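Local coordinates for FEZ-1 protein (Fluoribacter gormanii, PDB 5WCK) that probably hydrolyses beta-lactam antibiotics as a zinc-dependent, monomeric subclass B3 metallo-beta-lactamase, at residues A[81-84]-A[85-89]; A[247-250]-A[251-254]. The protein carries 2 engineered substitutions. One frame throughout, in Å; residues are numbered along the deposited sequence.

Interaction 1: residues A[81-84]-A[85-89]; sequences ELIK and QQTKA
Glu81 and Gln85 meet one turn apart on the short helix 80-87, whose C-terminal end illustrates how a chain leaves helical geometry. Gln85 runs out extended from the backbone: its CB packs on the carbonyl oxygens of Glu81 and Leu82, and CG lies 3.4 Å from Glu81 O and close to Glu81 OE2. CD sits near Glu81 OE2 as well. OE1 comes to 3.9 Å from Leu82 CD2. NE2 stands 3.4 Å from Glu81 OE2. The side chains of Glu81 and Gln85 cross at about a right angle, their carboxylate and amide planes 76° apart. At the helix end, Thr87 holds OG1 between its backbone N and carbonyl carbon (chi1 69°), which lets the hydroxyl donate to Ile83 O at 2.7 Å, from above the carbonyl plane. The same OG1 accepts from Ala89 N at 3.0 Å, forming an ST turn. Lys88, with positive phi, still bonds through N to Lys84 O at 2.8 Å, and its NZ donates back to Gln85 O at 3.1 Å. Lys84 NZ turns elsewhere, to Thr123 O. Leu82 and Ile83 pack on Val47 of helix 47-56, and beyond the ST turn the chain enters strand 90-94 of the seven-stranded sheet.

Interaction 2: residues A[247-250]-A[251-254]; sequences EQKA and NDFY. With SO4 (sulfate ion), chain J.
Within the long C-terminal helix 239-262, polar side chains of successive turns are joined by i to i+3 and i to i+4 contacts, with Asp252 shared between two donors. Gln248 NE2 gives a hydrogen to Asp252 OD1 at 2.9 Å; Asp252 OD1 lies almost in the amide plane of Gln248, whereas NE2 meets that oxygen on its syn side, 34° out of the carboxylate plane. Lys249 NZ forms a salt bridge to Asp252 OD2 at 2.9 Å through the anti lone pair. Bends at chi2 and chi3 (-49° and -55°) curl the lysine chain forward, toward the next turn, to reach it. The same ammonium donates to O4 of a sulfate ion at 2.7 Å, a probable crystallisation component that Tyr245 OH also binds. Each carboxylate oxygen thus has its own donor, which should favour the charged form of Asp252. Around the helix, Asn251 ND2 is linked through one water to Glu247 OE2 and through another to Gln248 OE1, 2.8 Å and 3.0 Å from ND2. Phe253 lies on the buried side, its ring meeting that of Tyr196. Ala250 and Phe253 pack against Ile200 of helix 192-204, and Tyr254 touches Lys197 of that helix, while Lys249 reaches Ile175 in a loop.

Both contacts are local, each made within one helix, and they come in series along the chain, with interaction 1 well before interaction 2. Their centres lie 37 Å apart, on opposite sides of the chain's centre, and their nearest atoms are about 26 Å apart. Helix 80-87 belongs to the half built on the seven-stranded sheet, whereas helix 239-262 packs on helix 192-204 in the half with the five-stranded sheet; these helices belong to the outer helical layers of the alpha-beta/beta-alpha sandwich. Between them lies the zinc site: the side chain of Ile83 is about 11 Å from that of His76, and the side chain of Lys249 about 8 Å from that of His149.

Interaction 1: residues A[81-84]-A[85-89]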
# COMPACT_ATOMS: atom_id res chain seq x y z
N GLU A 81 -5.95 -10.64 -9.85
CA GLU A 81 -6.81 -11.69 -10.46
C GLU A 81 -6.23 -13.08 -10.16
O GLU A 81 -6.99 -14.00 -9.81
CB GLU A 81 -7.01 -11.45 -11.95
CG GLU A 81 -7.91 -12.50 -12.60
CD GLU A 81 -9.30 -12.68 -12.03
OE1 GLU A 81 -9.80 -11.78 -11.32
OE2 GLU A 81 -9.92 -13.74 -12.32
N LEU A 82 -4.91 -13.25 -10.32
CA LEU A 82 -4.26 -14.53 -10.02
C LEU A 82 -4.51 -14.94 -8.57
O LEU A 82 -4.81 -16.09 -8.28
CB LEU A 82 -2.75 -14.43 -10.25
CG LEU A 82 -2.31 -14.34 -11.71
CD1 LEU A 82 -0.86 -13.89 -11.77
CD2 LEU A 82 -2.49 -15.69 -12.40
N ILE A 83 -4.38 -13.99 -7.63
CA ILE A 83 -4.59 -14.32 -6.22
C ILE A 83 -6.03 -14.77 -6.00
O ILE A 83 -6.27 -15.72 -5.28
CB ILE A 83 -4.16 -13.16 -5.31
CG1 ILE A 83 -2.64 -13.01 -5.40
CG2 ILE A 83 -4.64 -13.40 -3.88
CD1 ILE A 83 -2.02 -11.95 -4.54
N LYS A 84 -6.99 -14.09 -6.63
CA LYS A 84 -8.41 -14.43 -6.50
C LYS A 84 -8.63 -15.84 -7.08
O LYS A 84 -9.34 -16.65 -6.47
CB LYS A 84 -9.30 -13.42 -7.22
CG LYS A 84 -9.34 -12.02 -6.61
CD LYS A 84 -10.41 -11.16 -7.22
CE LYS A 84 -11.81 -11.52 -6.76
NZ LYS A 84 -12.86 -10.90 -7.60
N GLN A 85 -8.02 -16.13 -8.23
CA GLN A 85 -8.19 -17.46 -8.89
C GLN A 85 -7.66 -18.57 -7.98
O GLN A 85 -8.27 -19.65 -7.90
CB GLN A 85 -7.48 -17.51 -10.24
CG GLN A 85 -8.20 -16.73 -11.33
CD GLN A 85 -7.44 -16.60 -12.63
OE1 GLN A 85 -6.21 -16.69 -12.69
NE2 GLN A 85 -8.17 -16.30 -13.70
N GLN A 86 -6.51 -18.32 -7.33
CA GLN A 86 -5.75 -19.34 -6.62
C GLN A 86 -6.24 -19.51 -5.18
O GLN A 86 -6.01 -20.57 -4.61
CB GLN A 86 -4.26 -19.04 -6.66
CG GLN A 86 -3.67 -19.18 -8.07
CD GLN A 86 -2.23 -18.76 -8.18
OE1 GLN A 86 -1.43 -18.92 -7.26
NE2 GLN A 86 -1.88 -18.16 -9.32
N THR A 87 -6.90 -18.50 -4.61
CA THR A 87 -7.26 -18.52 -3.16
C THR A 87 -8.74 -18.26 -2.88
O THR A 87 -9.19 -18.52 -1.76
CB THR A 87 -6.48 -17.47 -2.35
OG1 THR A 87 -6.95 -16.16 -2.72
CG2 THR A 87 -4.99 -17.60 -2.52
N LYS A 88 -9.46 -17.67 -3.85
CA LYS A 88 -10.83 -17.20 -3.66
C LYS A 88 -10.92 -16.11 -2.57
O LYS A 88 -11.98 -15.91 -1.98
CB LYS A 88 -11.78 -18.35 -3.32
CG LYS A 88 -11.69 -19.58 -4.21
CD LYS A 88 -11.74 -19.31 -5.69
CE LYS A 88 -11.72 -20.60 -6.49
NZ LYS A 88 -11.31 -20.37 -7.89
N ALA A 89 -9.83 -15.36 -2.37
CA ALA A 89 -9.88 -14.25 -1.39
C ALA A 89 -10.89 -13.21 -1.87
O ALA A 89 -11.10 -13.12 -3.05
CB ALA A 89 -8.53 -13.58 -1.28

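Interaction 2: residues A[247-250]-A[251-254]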
# COMPACT_ATOMS: atom_id res chain seq x y z
N GLU A 247 6.51 14.81 6.07
CA GLU A 247 6.87 16.22 5.84
C GLU A 247 7.67 16.39 4.55
O GLU A 247 7.45 17.33 3.80
CB GLU A 247 7.65 16.79 7.04
CG GLU A 247 8.02 18.24 6.89
CD GLU A 247 6.90 19.26 7.08
OE1 GLU A 247 5.79 18.86 7.46
OE2 GLU A 247 7.14 20.47 6.84
N GLN A 248 8.59 15.46 4.26
CA GLN A 248 9.39 15.51 3.04
C GLN A 248 8.48 15.40 1.81
O GLN A 248 8.64 16.12 0.86
CB GLN A 248 10.44 14.41 3.01
CG GLN A 248 11.31 14.45 1.76
CD GLN A 248 12.15 15.71 1.73
OE1 GLN A 248 12.86 16.02 2.69
NE2 GLN A 248 12.03 16.47 0.65
N LYS A 249 7.54 14.45 1.81
CA LYS A 249 6.67 14.26 0.67
C LYS A 249 5.71 15.45 0.55
O LYS A 249 5.36 15.84 -0.57
CB LYS A 249 5.93 12.92 0.72
CG LYS A 249 6.82 11.70 0.61
CD LYS A 249 7.82 11.73 -0.55
CE LYS A 249 7.19 11.95 -1.90
NZ LYS A 249 8.24 12.07 -2.94
N ALA A 250 5.30 16.06 1.67
CA ALA A 250 4.47 17.27 1.60
C ALA A 250 5.28 18.39 0.92
O ALA A 250 4.79 19.10 0.03
CB ALA A 250 4.01 17.66 2.98
N ASN A 251 6.55 18.53 1.32
CA ASN A 251 7.41 19.54 0.73
C ASN A 251 7.62 19.24 -0.76
O ASN A 251 7.59 20.15 -1.58
CB ASN A 251 8.71 19.65 1.52
CG ASN A 251 8.52 20.38 2.84
OD1 ASN A 251 7.61 21.20 2.96
ND2 ASN A 251 9.35 20.08 3.83
N ASP A 252 7.84 17.96 -1.12
CA ASP A 252 8.03 17.54 -2.52
C ASP A 252 6.80 17.94 -3.36
O ASP A 252 6.94 18.38 -4.51
CB ASP A 252 8.28 16.04 -2.64
CG ASP A 252 9.61 15.55 -2.08
OD1 ASP A 252 10.48 16.41 -1.81
OD2 ASP A 252 9.75 14.30 -1.87
N PHE A 253 5.60 17.76 -2.81
CA PHE A 253 4.39 18.11 -3.51
C PHE A 253 4.38 19.62 -3.79
O PHE A 253 4.12 20.04 -4.94
CB PHE A 253 3.13 17.69 -2.74
CG PHE A 253 1.88 18.35 -3.28
CD1 PHE A 253 1.25 17.86 -4.41
CD2 PHE A 253 1.38 19.50 -2.70
CE1 PHE A 253 0.16 18.51 -4.94
CE2 PHE A 253 0.27 20.14 -3.22
CZ PHE A 253 -0.34 19.65 -4.34
N TYR A 254 4.65 20.43 -2.77
CA TYR A 254 4.65 21.88 -2.94
C TYR A 254 5.79 22.36 -3.84
O TYR A 254 5.64 23.35 -4.56
CB TYR A 254 4.60 22.61 -1.60
CG TYR A 254 3.20 22.76 -1.07
CD1 TYR A 254 2.39 23.81 -1.47
CD2 TYR A 254 2.64 21.80 -0.25
CE1 TYR A 254 1.09 23.93 -1.02
CE2 TYR A 254 1.34 21.90 0.20
CZ TYR A 254 0.57 22.97 -0.18
OH TYR A 254 -0.70 23.06 0.28
S SO4 J . 9.73 8.51 -2.27
O1 SO4 J . 10.28 7.40 -3.06
O2 SO4 J . 8.41 8.12 -1.69
O3 SO4 J . 10.67 8.86 -1.17
O4 SO4 J . 9.54 9.68 -3.16
O HOH W 1 9.48 21.15 6.43
O HOH W 2 11.28 18.00 4.70